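Local atomic coordinates of putative glycosyl hydrolase (Parabacteroides distasonis, PDB entry 4QHZ), a protein that probably acts as a glycosyl hydrolase of the 3-keto-disaccharide hydrolase family and binds a magnesium ion. Residues G120-L123 and Y127-Q130; T107-T110 and S115-N118; A174-F177 and Y183-H186; T139-Q144 and Q151-A156. All coordinates share one frame; numbering follows the deposited sequence.

Overall arrangement
Interactions 1 and 2 meet at the magnesium ion: Glu128 and Gln130 of interaction 1 and Asn118 of interaction 2 bind it, together with Ser119 and Gln227, and Gln130 OE1 lies 3.1 Å from Asn118 OD1. Interaction 4 lies close to this site, its centre about 13 Å from that of interaction 1, and is joined to it where Gln130 NE2 lies 3.1 Å from Gly143 O in a probable hydrogen bond. At the other end of the hairpin, Tyr127 OH probably pairs with Tyr183 OH of interaction 3, 2.7 Å away. Interactions 2 and 3 lie on opposite sides of the chain's centre, about 36 Å apart between centres.

Interaction 1: G120-L123 and Y127-Q130. With MG (magnesium ion), chain I.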
loop_
_atom_site.group_PDB
_atom_site.type_symbol
_atom_site.label_atom_id
_atom_site.label_comp_id
_atom_site.label_asym_id
_atom_site.label_seq_id
_atom_site.Cartn_x
_atom_site.Cartn_y
_atom_site.Cartn_z
ATOM N N GLY C 120 -12.031 -18.921 17.053
ATOM C CA GLY C 120 -11.541 -18.002 16.039
ATOM C C GLY C 120 -12.596 -17.043 15.568
ATOM O O GLY C 120 -13.792 -17.289 15.737
ATOM N N ILE C 121 -12.142 -15.932 15.004
ATOM C CA ILE C 121 -13.021 -14.910 14.463
ATOM C C ILE C 121 -12.825 -14.885 12.953
ATOM O O ILE C 121 -11.774 -14.456 12.471
ATOM C CB ILE C 121 -12.726 -13.529 15.084
ATOM C CG1 ILE C 121 -12.883 -13.574 16.607
ATOM C CG2 ILE C 121 -13.642 -12.459 14.514
ATOM C CD1 ILE C 121 -11.587 -13.388 17.359
ATOM N N PHE C 122 -13.824 -15.356 12.213
ATOM C CA PHE C 122 -13.773 -15.342 10.752
ATOM C C PHE C 122 -14.317 -14.028 10.224
ATOM O O PHE C 122 -15.526 -13.779 10.268
ATOM C CB PHE C 122 -14.558 -16.508 10.156
ATOM C CG PHE C 122 -13.837 -17.827 10.224
ATOM C CD1 PHE C 122 -13.758 -18.530 11.419
ATOM C CD2 PHE C 122 -13.252 -18.368 9.090
ATOM C CE1 PHE C 122 -13.103 -19.750 11.486
ATOM C CE2 PHE C 122 -12.596 -19.581 9.149
ATOM C CZ PHE C 122 -12.522 -20.274 10.349
ATOM N N LEU C 123 -13.410 -13.200 9.714
ATOM C CA LEU C 123 -13.742 -11.869 9.210
ATOM C C LEU C 123 -14.453 -11.998 7.870
ATOM O O LEU C 123 -13.935 -12.637 6.955
ATOM C CB LEU C 123 -12.477 -11.025 9.075
ATOM C CG LEU C 123 -11.609 -10.964 10.342
ATOM C CD1 LEU C 123 -10.290 -10.264 10.059
ATOM C CD2 LEU C 123 -12.341 -10.279 11.487
ATOM N N TYR C 127 -11.946 -15.214 6.713
ATOM C CA TYR C 127 -10.554 -15.044 7.126
ATOM C C TYR C 127 -10.401 -15.151 8.644
ATOM O O TYR C 127 -10.754 -14.223 9.375
ATOM C CB TYR C 127 -10.022 -13.695 6.617
ATOM C CG TYR C 127 -10.395 -13.384 5.181
ATOM C CD1 TYR C 127 -9.928 -14.177 4.134
ATOM C CD2 TYR C 127 -11.210 -12.302 4.865
ATOM C CE1 TYR C 127 -10.267 -13.905 2.822
ATOM C CE2 TYR C 127 -11.550 -12.024 3.548
ATOM C CZ TYR C 127 -11.077 -12.830 2.531
ATOM O OH TYR C 127 -11.415 -12.561 1.227
ATOM N N GLU C 128 -9.854 -16.268 9.121
ATOM C CA GLU C 128 -9.793 -16.526 10.564
ATOM C C GLU C 128 -8.663 -15.779 11.269
ATOM O O GLU C 128 -7.494 -15.928 10.917
ATOM C CB GLU C 128 -9.633 -18.023 10.884
ATOM C CG GLU C 128 -9.721 -18.308 12.387
ATOM C CD GLU C 128 -9.517 -19.764 12.771
ATOM O OE1 GLU C 128 -9.067 -20.562 11.922
ATOM O OE2 GLU C 128 -9.807 -20.108 13.946
ATOM N N VAL C 129 -9.034 -14.991 12.273
ATOM C CA VAL C 129 -8.105 -14.542 13.292
ATOM C C VAL C 129 -8.150 -15.593 14.390
ATOM O O VAL C 129 -9.173 -15.764 15.052
ATOM C CB VAL C 129 -8.474 -13.162 13.869
ATOM C CG1 VAL C 129 -7.437 -12.720 14.898
ATOM C CG2 VAL C 129 -8.598 -12.131 12.755
ATOM N N GLN C 130 -7.044 -16.309 14.568
ATOM C CA GLN C 130 -7.005 -17.459 15.465
ATOM C C GLN C 130 -7.211 -17.060 16.924
ATOM O O GLN C 130 -6.682 -16.050 17.388
ATOM C CB GLN C 130 -5.677 -18.210 15.313
ATOM C CG GLN C 130 -5.470 -19.391 16.259
ATOM C CD GLN C 130 -6.361 -20.590 15.945
ATOM O OE1 GLN C 130 -7.590 -20.478 15.913
ATOM N NE2 GLN C 130 -5.741 -21.749 15.711
HETATM MG MG MG I . -9.344 -21.642 15.499
HETATM O O HOH W 1 -8.465 -22.587 14.025
#
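Phe122 and Glu128 project from the same face of the hairpin as a non-hydrogen-bonded pair, and Phe122, with CG anti to its carbonyl carbon (chi1 -77°), leans its ring across the strand over the Glu128 stem. Glu128 in turn has CG anti to the backbone N (chi1 -174°) and runs out extended beneath the aromatic ring to the magnesium ion. Glu128 CB sits over the centre of the Phe122 ring, 3.7 Å from the centroid, in a CH-pi contact, and the carboxylate plane is only 16° from that of the ring. With an alanine in place of Phe122, the aliphatic stem of Glu128 would lose the ring it rests on, and its carboxylate would probably be freer to swing away from the metal. Glu128 OE2 binds magnesium at 2.2 Å and Gln130 OE1 at 2.1 Å, a water joins them, and Asn118, Ser119 and Gln227 complete the site. Gly120 leaves room for the carboxylate, its CA lying 3.4 Å from Glu128 OE2. On the other face Leu123 CD1 packs against Val129 CG2 at 3.7 Å, in a buried layer with Ile121 and Tyr127, whose hydroxyl bonds to His219. Ile121 and Val129 exchange two nearly straight backbone bonds, the shorter from Val129 N to Ile121 O at 2.8 Å. This is an antiparallel beta hairpin with an apolar face turned inward and a magnesium site on the other.

Interaction 2: T107-T110 and S115-N118; sequences TNIT and SRGN. With MG (magnesium ion), chain I.
Ile109 lies across one face of the Arg116 guanidinium, the two side chains crossing at a slant. The methyl CG2 makes the closest approach, 3.4 Å from Arg116 NH2, while CG1 meets the arginine stem lower down, 3.7 Å from Arg116 CG. With Ile109 CG1 anti to the backbone N (chi1 -172°), the longer branch leads CD1 past the arginine to the next residue, where it comes within 3.7 Å of Gly117 N. Arg116 can be spanned in this way because its chain is extended from CG to NE and the guanidinium is then turned across that line (chi4 82°), presenting a face to the isoleucine. Thr110 adds its backbone, with Thr110 O 3.6 Å from Arg116 CG. No hydrogen bond joins the two segments, so the fit between them is one of shape. The charged end is held from outside instead: Arg116 NE forms a salt bridge with Asp133, and Arg116 NH1 donates to Gly111 O in the intervening loop, which together fix the plane of the group under Ile109. Gly117 has a positive phi (70°), which favours glycine, and the next residue, Asn118, reaches the metal. There Asn118 OD1 binds magnesium at 2.1 Å, and Asn118 ND2 is steadied by Gln114 O. Both segments belong to the loop that leaves strand 97-104 and enters strand 119-123, and the Ile109 and Arg116 contact joins two parts of this connection just before the metal-binding hairpin of strands 119-123 and 127-131.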
loop_
_atom_site.group_PDB
_atom_site.type_symbol
_atom_site.label_atom_id
_atom_site.label_comp_id
_atom_site.label_asym_id
_atom_site.label_seq_id
_atom_site.Cartn_x
_atom_site.Cartn_y
_atom_site.Cartn_z
ATOM N N THR C 107 -10.132 -21.743 33.676
ATOM C CA THR C 107 -9.014 -22.114 34.551
ATOM C C THR C 107 -8.750 -23.620 34.548
ATOM O O THR C 107 -7.635 -24.043 34.839
ATOM C CB THR C 107 -9.244 -21.656 36.005
ATOM O OG1 THR C 107 -10.497 -22.154 36.477
ATOM C CG2 THR C 107 -9.249 -20.140 36.097
ATOM N N ASN C 108 -9.768 -24.420 34.226
ATOM C CA ASN C 108 -9.625 -25.875 34.167
ATOM C C ASN C 108 -9.326 -26.411 32.752
ATOM O O ASN C 108 -9.525 -27.595 32.472
ATOM C CB ASN C 108 -10.874 -26.548 34.758
ATOM C CG ASN C 108 -12.104 -26.389 33.884
ATOM O OD1 ASN C 108 -12.124 -25.590 32.949
ATOM N ND2 ASN C 108 -13.130 -27.168 34.174
ATOM N N ILE C 109 -8.838 -25.537 31.872
ATOM C CA ILE C 109 -8.471 -25.908 30.506
ATOM C C ILE C 109 -7.503 -27.091 30.459
ATOM O O ILE C 109 -6.625 -27.232 31.311
ATOM C CB ILE C 109 -7.847 -24.696 29.744
ATOM C CG1 ILE C 109 -7.647 -25.006 28.255
ATOM C CG2 ILE C 109 -6.531 -24.260 30.377
ATOM C CD1 ILE C 109 -8.941 -25.182 27.485
ATOM N N THR C 110 -7.687 -27.944 29.462
ATOM C CA THR C 110 -6.748 -29.016 29.164
ATOM C C THR C 110 -6.495 -29.037 27.664
ATOM O O THR C 110 -7.218 -28.395 26.898
ATOM C CB THR C 110 -7.283 -30.392 29.599
ATOM O OG1 THR C 110 -8.533 -30.650 28.947
ATOM C CG2 THR C 110 -7.479 -30.441 31.108
ATOM N N SER C 115 -5.433 -28.065 20.049
ATOM C CA SER C 115 -6.582 -28.630 20.758
ATOM C C SER C 115 -6.721 -28.094 22.185
ATOM O O SER C 115 -7.155 -28.814 23.077
ATOM C CB SER C 115 -6.469 -30.158 20.772
ATOM O OG SER C 115 -6.470 -30.660 19.454
ATOM N N ARG C 116 -6.366 -26.828 22.390
ATOM C CA ARG C 116 -6.412 -26.220 23.709
ATOM C C ARG C 116 -7.014 -24.819 23.637
ATOM O O ARG C 116 -6.302 -23.837 23.434
ATOM C CB ARG C 116 -5.007 -26.161 24.318
ATOM C CG ARG C 116 -4.978 -25.784 25.795
ATOM C CD ARG C 116 -3.582 -25.326 26.194
ATOM N NE ARG C 116 -3.488 -24.878 27.582
ATOM C CZ ARG C 116 -3.336 -25.668 28.642
ATOM N NH1 ARG C 116 -3.289 -26.987 28.515
ATOM N NH2 ARG C 116 -3.241 -25.130 29.848
ATOM N N GLY C 117 -8.329 -24.734 23.816
ATOM C CA GLY C 117 -9.019 -23.455 23.776
ATOM C C GLY C 117 -9.073 -22.840 22.387
ATOM O O GLY C 117 -8.971 -21.621 22.238
ATOM N N ASN C 118 -9.246 -23.685 21.372
ATOM C CA ASN C 118 -9.298 -23.232 19.982
ATOM C C ASN C 118 -10.670 -22.684 19.625
ATOM O O ASN C 118 -11.678 -23.384 19.741
ATOM C CB ASN C 118 -8.930 -24.378 19.028
ATOM C CG ASN C 118 -8.615 -23.907 17.608
ATOM O OD1 ASN C 118 -9.095 -22.867 17.140
ATOM N ND2 ASN C 118 -7.801 -24.684 16.910
HETATM MG MG MG I . -9.344 -21.642 15.499
HETATM O O HOH W 1 -8.465 -22.587 14.025
#

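Interaction 3: A174-F177 and Y183-H186; sequences APTF and YRTH
The antiparallel pairing of Thr176 with Thr185 slips by one residue before Phe177 meets Tyr183, making a classic beta bulge in which Arg184 and Thr185 both face Thr176. Thr176 O therefore takes two backbone bonds from the same face of its plane, from Arg184 N at 2.8 Å and from Thr185 N at 3.1 Å. The chain turns a corner at Arg184 here, near the end of the hairpin formed by strands 165-177 and 185-193. Beside the bulge the aromatic rings run the same way: Phe177 and Tyr183 lie nearly parallel, planes 26° apart, but slid so that they barely overlap, with Phe177 CZ 3.4 Å from Tyr183 CE1. Tyr183 is covered on both faces, by Phe177 CE1 toward the rim of one and His186 ND1 toward the rim of the other, while Pro175 CB sits in its plane at the edge. Pro175 CB also presses close to Thr185 O, at 3.1 Å. The far end of the tyrosine is tied to Tyr127 OH, and the Phe177 ring meets His219 edge-to-face. Arg184 has CG anti to the backbone N (chi1 176°) and its chain extended to NE, and Thr176 OG1 lies in the guanidinium plane at its edge, taking a weak bond from Arg184 NH1. Arg184 NE forms a salt bridge with Asp96 of the second subunit, and Arg184 NH2 bonds to Ala174 O of that same subunit. The hydroxyls of the paired threonines are hydrogen-bonded, Thr176 OG1 to Thr185 OG1 at 2.6 Å, and a water bonded to Thr185 OG1 donates to Ala174 O of the same chain, 2.9 Å from the water oxygen.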
loop_
_atom_site.group_PDB
_atom_site.type_symbol
_atom_site.label_atom_id
_atom_site.label_comp_id
_atom_site.label_asym_id
_atom_site.label_seq_id
_atom_site.Cartn_x
_atom_site.Cartn_y
_atom_site.Cartn_z
ATOM N N ALA C 174 -12.028 -4.512 3.900
ATOM C CA ALA C 174 -12.508 -5.581 3.030
ATOM C C ALA C 174 -11.825 -5.520 1.669
ATOM O O ALA C 174 -11.360 -4.459 1.259
ATOM C CB ALA C 174 -14.016 -5.486 2.860
ATOM N N PRO C 175 -11.748 -6.666 0.973
ATOM C CA PRO C 175 -11.150 -6.683 -0.346
ATOM C C PRO C 175 -12.131 -6.173 -1.387
ATOM O O PRO C 175 -13.315 -6.047 -1.093
ATOM C CB PRO C 175 -10.892 -8.164 -0.588
ATOM C CG PRO C 175 -11.996 -8.843 0.145
ATOM C CD PRO C 175 -12.238 -8.004 1.369
ATOM N N THR C 176 -11.620 -5.856 -2.575
ATOM C CA THR C 176 -12.442 -5.701 -3.765
ATOM C C THR C 176 -12.039 -6.783 -4.761
ATOM O O THR C 176 -10.902 -7.243 -4.755
ATOM C CB THR C 176 -12.288 -4.311 -4.402
ATOM O OG1 THR C 176 -10.913 -4.066 -4.719
ATOM C CG2 THR C 176 -12.797 -3.223 -3.454
ATOM N N PHE C 177 -12.976 -7.190 -5.610
ATOM C CA PHE C 177 -12.737 -8.270 -6.561
ATOM C C PHE C 177 -12.913 -7.792 -7.990
ATOM O O PHE C 177 -13.754 -6.942 -8.271
ATOM C CB PHE C 177 -13.685 -9.437 -6.284
ATOM C CG PHE C 177 -13.326 -10.217 -5.059
ATOM C CD1 PHE C 177 -12.372 -11.230 -5.121
ATOM C CD2 PHE C 177 -13.929 -9.939 -3.834
ATOM C CE1 PHE C 177 -12.026 -11.945 -3.985
ATOM C CE2 PHE C 177 -13.574 -10.647 -2.693
ATOM C CZ PHE C 177 -12.628 -11.653 -2.772
ATOM N N TYR C 183 -8.665 -11.193 -6.880
ATOM C CA TYR C 183 -8.571 -10.022 -6.021
ATOM C C TYR C 183 -8.167 -8.808 -6.826
ATOM O O TYR C 183 -7.215 -8.862 -7.597
ATOM C CB TYR C 183 -7.546 -10.224 -4.897
ATOM C CG TYR C 183 -8.054 -10.992 -3.700
ATOM C CD1 TYR C 183 -8.979 -10.431 -2.821
ATOM C CD2 TYR C 183 -7.583 -12.272 -3.427
ATOM C CE1 TYR C 183 -9.431 -11.132 -1.717
ATOM C CE2 TYR C 183 -8.033 -12.984 -2.331
ATOM C CZ TYR C 183 -8.951 -12.416 -1.478
ATOM O OH TYR C 183 -9.383 -13.138 -0.386
ATOM N N ARG C 184 -8.890 -7.711 -6.630
ATOM C CA ARG C 184 -8.459 -6.402 -7.109
ATOM C C ARG C 184 -7.614 -5.738 -6.023
ATOM O O ARG C 184 -6.518 -5.244 -6.284
ATOM C CB ARG C 184 -9.667 -5.546 -7.470
ATOM C CG ARG C 184 -9.340 -4.123 -7.889
ATOM C CD ARG C 184 -10.594 -3.370 -8.277
ATOM N NE ARG C 184 -10.281 -1.994 -8.657
ATOM C CZ ARG C 184 -10.092 -0.987 -7.803
ATOM N NH1 ARG C 184 -10.204 -1.165 -6.481
ATOM N NH2 ARG C 184 -9.794 0.221 -8.280
ATOM N N THR C 185 -8.155 -5.705 -4.809
ATOM C CA THR C 185 -7.397 -5.324 -3.629
ATOM C C THR C 185 -7.606 -6.391 -2.573
ATOM O O THR C 185 -8.719 -6.887 -2.396
ATOM C CB THR C 185 -7.825 -3.955 -3.067
ATOM O OG1 THR C 185 -9.232 -3.961 -2.799
ATOM C CG2 THR C 185 -7.502 -2.845 -4.056
ATOM N N HIS C 186 -6.531 -6.760 -1.891
ATOM C CA HIS C 186 -6.608 -7.767 -0.845
ATOM C C HIS C 186 -7.163 -7.154 0.425
ATOM O O HIS C 186 -7.098 -5.940 0.606
ATOM C CB HIS C 186 -5.231 -8.354 -0.574
ATOM C CG HIS C 186 -4.723 -9.211 -1.684
ATOM N ND1 HIS C 186 -4.680 -10.584 -1.597
ATOM C CD2 HIS C 186 -4.268 -8.896 -2.919
ATOM C CE1 HIS C 186 -4.210 -11.079 -2.727
ATOM N NE2 HIS C 186 -3.947 -10.075 -3.543
HETATM O O HOH W 2 -9.969 -2.731 -0.596
#

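Interaction 4: T139-Q144 and Q151-A156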
loop_
_atom_site.group_PDB
_atom_site.type_symbol
_atom_site.label_atom_id
_atom_site.label_comp_id
_atom_site.label_asym_id
_atom_site.label_seq_id
_atom_site.Cartn_x
_atom_site.Cartn_y
_atom_site.Cartn_z
ATOM N N THR C 139 2.721 -24.362 19.734
ATOM C CA THR C 139 2.035 -24.905 18.572
ATOM C C THR C 139 2.743 -24.371 17.330
ATOM O O THR C 139 3.763 -23.684 17.447
ATOM C CB THR C 139 0.534 -24.530 18.570
ATOM O OG1 THR C 139 -0.153 -25.244 17.533
ATOM C CG2 THR C 139 0.335 -23.013 18.371
ATOM N N TYR C 140 2.231 -24.680 16.144
ATOM C CA TYR C 140 2.843 -24.120 14.931
ATOM C C TYR C 140 2.569 -22.618 14.901
ATOM O O TYR C 140 1.434 -22.176 15.133
ATOM C CB TYR C 140 2.399 -24.828 13.639
ATOM C CG TYR C 140 0.930 -25.154 13.457
ATOM C CD1 TYR C 140 0.416 -26.380 13.859
ATOM C CD2 TYR C 140 0.074 -24.270 12.801
ATOM C CE1 TYR C 140 -0.922 -26.700 13.668
ATOM C CE2 TYR C 140 -1.263 -24.583 12.602
ATOM C CZ TYR C 140 -1.754 -25.799 13.029
ATOM O OH TYR C 140 -3.068 -26.123 12.825
ATOM N N VAL C 141 3.621 -21.848 14.638
ATOM C CA VAL C 141 3.600 -20.405 14.901
ATOM C C VAL C 141 2.690 -19.648 13.943
ATOM O O VAL C 141 2.112 -18.631 14.316
ATOM C CB VAL C 141 5.023 -19.778 14.883
ATOM C CG1 VAL C 141 5.869 -20.377 15.994
ATOM C CG2 VAL C 141 5.710 -19.946 13.525
ATOM N N ASN C 142 2.554 -20.147 12.715
ATOM C CA ASN C 142 1.648 -19.526 11.746
ATOM C C ASN C 142 0.179 -19.848 12.029
ATOM O O ASN C 142 -0.700 -19.366 11.327
ATOM C CB ASN C 142 2.030 -19.897 10.295
ATOM C CG ASN C 142 1.950 -21.381 10.016
ATOM O OD1 ASN C 142 2.261 -22.217 10.879
ATOM N ND2 ASN C 142 1.519 -21.728 8.812
ATOM N N GLY C 143 -0.086 -20.660 13.054
ATOM C CA GLY C 143 -1.454 -20.944 13.487
ATOM C C GLY C 143 -1.706 -20.707 14.967
ATOM O O GLY C 143 -2.698 -21.199 15.512
ATOM N N GLN C 144 -0.829 -19.953 15.627
ATOM C CA GLN C 144 -1.013 -19.671 17.041
ATOM C C GLN C 144 -1.914 -18.442 17.228
ATOM O O GLN C 144 -2.409 -17.871 16.259
ATOM C CB GLN C 144 0.343 -19.520 17.754
ATOM C CG GLN C 144 1.056 -18.186 17.602
ATOM C CD GLN C 144 2.402 -18.196 18.301
ATOM O OE1 GLN C 144 3.260 -19.021 17.994
ATOM N NE2 GLN C 144 2.586 -17.293 19.256
ATOM N N GLN C 151 -1.276 -18.131 7.562
ATOM C CA GLN C 151 -0.770 -17.181 6.577
ATOM C C GLN C 151 0.269 -16.259 7.186
ATOM O O GLN C 151 1.356 -16.117 6.642
ATOM C CB GLN C 151 -1.901 -16.335 6.005
ATOM C CG GLN C 151 -2.860 -17.097 5.114
ATOM C CD GLN C 151 -3.976 -16.220 4.582
ATOM O OE1 GLN C 151 -3.825 -15.000 4.471
ATOM N NE2 GLN C 151 -5.095 -16.836 4.226
ATOM N N SER C 152 -0.094 -15.620 8.300
ATOM C CA SER C 152 0.703 -14.562 8.904
ATOM C C SER C 152 0.938 -14.823 10.381
ATOM O O SER C 152 -0.002 -14.840 11.175
ATOM C CB SER C 152 0.005 -13.219 8.724
ATOM O OG SER C 152 -0.178 -12.935 7.347
ATOM N N ILE C 153 2.211 -15.010 10.730
ATOM C CA ILE C 153 2.641 -15.243 12.100
ATOM C C ILE C 153 2.448 -13.958 12.902
ATOM O O ILE C 153 2.804 -12.875 12.430
ATOM C CB ILE C 153 4.114 -15.667 12.141
ATOM C CG1 ILE C 153 4.329 -16.958 11.333
ATOM C CG2 ILE C 153 4.584 -15.877 13.568
ATOM C CD1 ILE C 153 5.771 -17.198 10.944
ATOM N N PRO C 154 1.861 -14.060 14.105
ATOM C CA PRO C 154 1.678 -12.853 14.900
ATOM C C PRO C 154 3.008 -12.294 15.392
ATOM O O PRO C 154 3.971 -13.039 15.577
ATOM C CB PRO C 154 0.830 -13.334 16.079
ATOM C CG PRO C 154 1.176 -14.776 16.214
ATOM C CD PRO C 154 1.373 -15.257 14.804
ATOM N N LEU C 155 3.045 -10.986 15.618
ATOM C CA LEU C 155 4.275 -10.304 16.016
ATOM C C LEU C 155 4.706 -10.639 17.444
ATOM O O LEU C 155 5.851 -10.414 17.815
ATOM C CB LEU C 155 4.102 -8.788 15.866
ATOM C CG LEU C 155 3.875 -8.302 14.428
ATOM C CD1 LEU C 155 3.437 -6.845 14.410
ATOM C CD2 LEU C 155 5.128 -8.500 13.591
ATOM N N ALA C 156 3.791 -11.164 18.249
ATOM C CA ALA C 156 4.121 -11.532 19.612
ATOM C C ALA C 156 3.149 -12.565 20.157
ATOM O O ALA C 156 2.105 -12.830 19.562
ATOM C CB ALA C 156 4.116 -10.296 20.502
HETATM O O HOH W 3 0.542 -15.117 19.753
#
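The side chains of Gln144 and Pro154 cross at a slant: the glutamine stem makes the closer touch on the proline ring, Gln144 CG to Pro154 CG 3.7 Å, and the amide nitrogen NE2 stays 4.2 Å from the same proline carbon. The other carboxamide, that of Asn142, is engaged by the third subunit, OD1 with Phe25 and ND2 with Ser23. Asn142 belongs to a type I turn of 3-10 character centred on Val141 and Asn142 and closed by the bond from Gly143 N to Tyr140 O, and Gln144 follows it, within the long loop between strands 127-131 and 165-177 of the concanavalin-like fold. Ile153 packs against this turn. Having CG1 anti to its carbonyl carbon (chi1 -60°), it lays that branch on the backbone, 3.7 Å from Asn142 CA, and carries CD1 on to Val141 CG2 at 3.8 Å. Its other branch, CG2, lies near Val141 O. That carbonyl also faces the proline ring, with Val141 O 3.5 Å from Pro154 CD. Were Ile153 replaced by an alanine, the branches that touch Val141 and Asn142 would be gone, and a gap would probably open there and on the side of Pro30 of the third subunit, which packs on the same isoleucine. Pro30 of that subunit also touches Gln144, so this pair of loop segments forms part of a subunit contact. Further along, the segments are bridged by one water, which accepts from Gln144 NE2 and donates to Ala156 O at 2.8 Å.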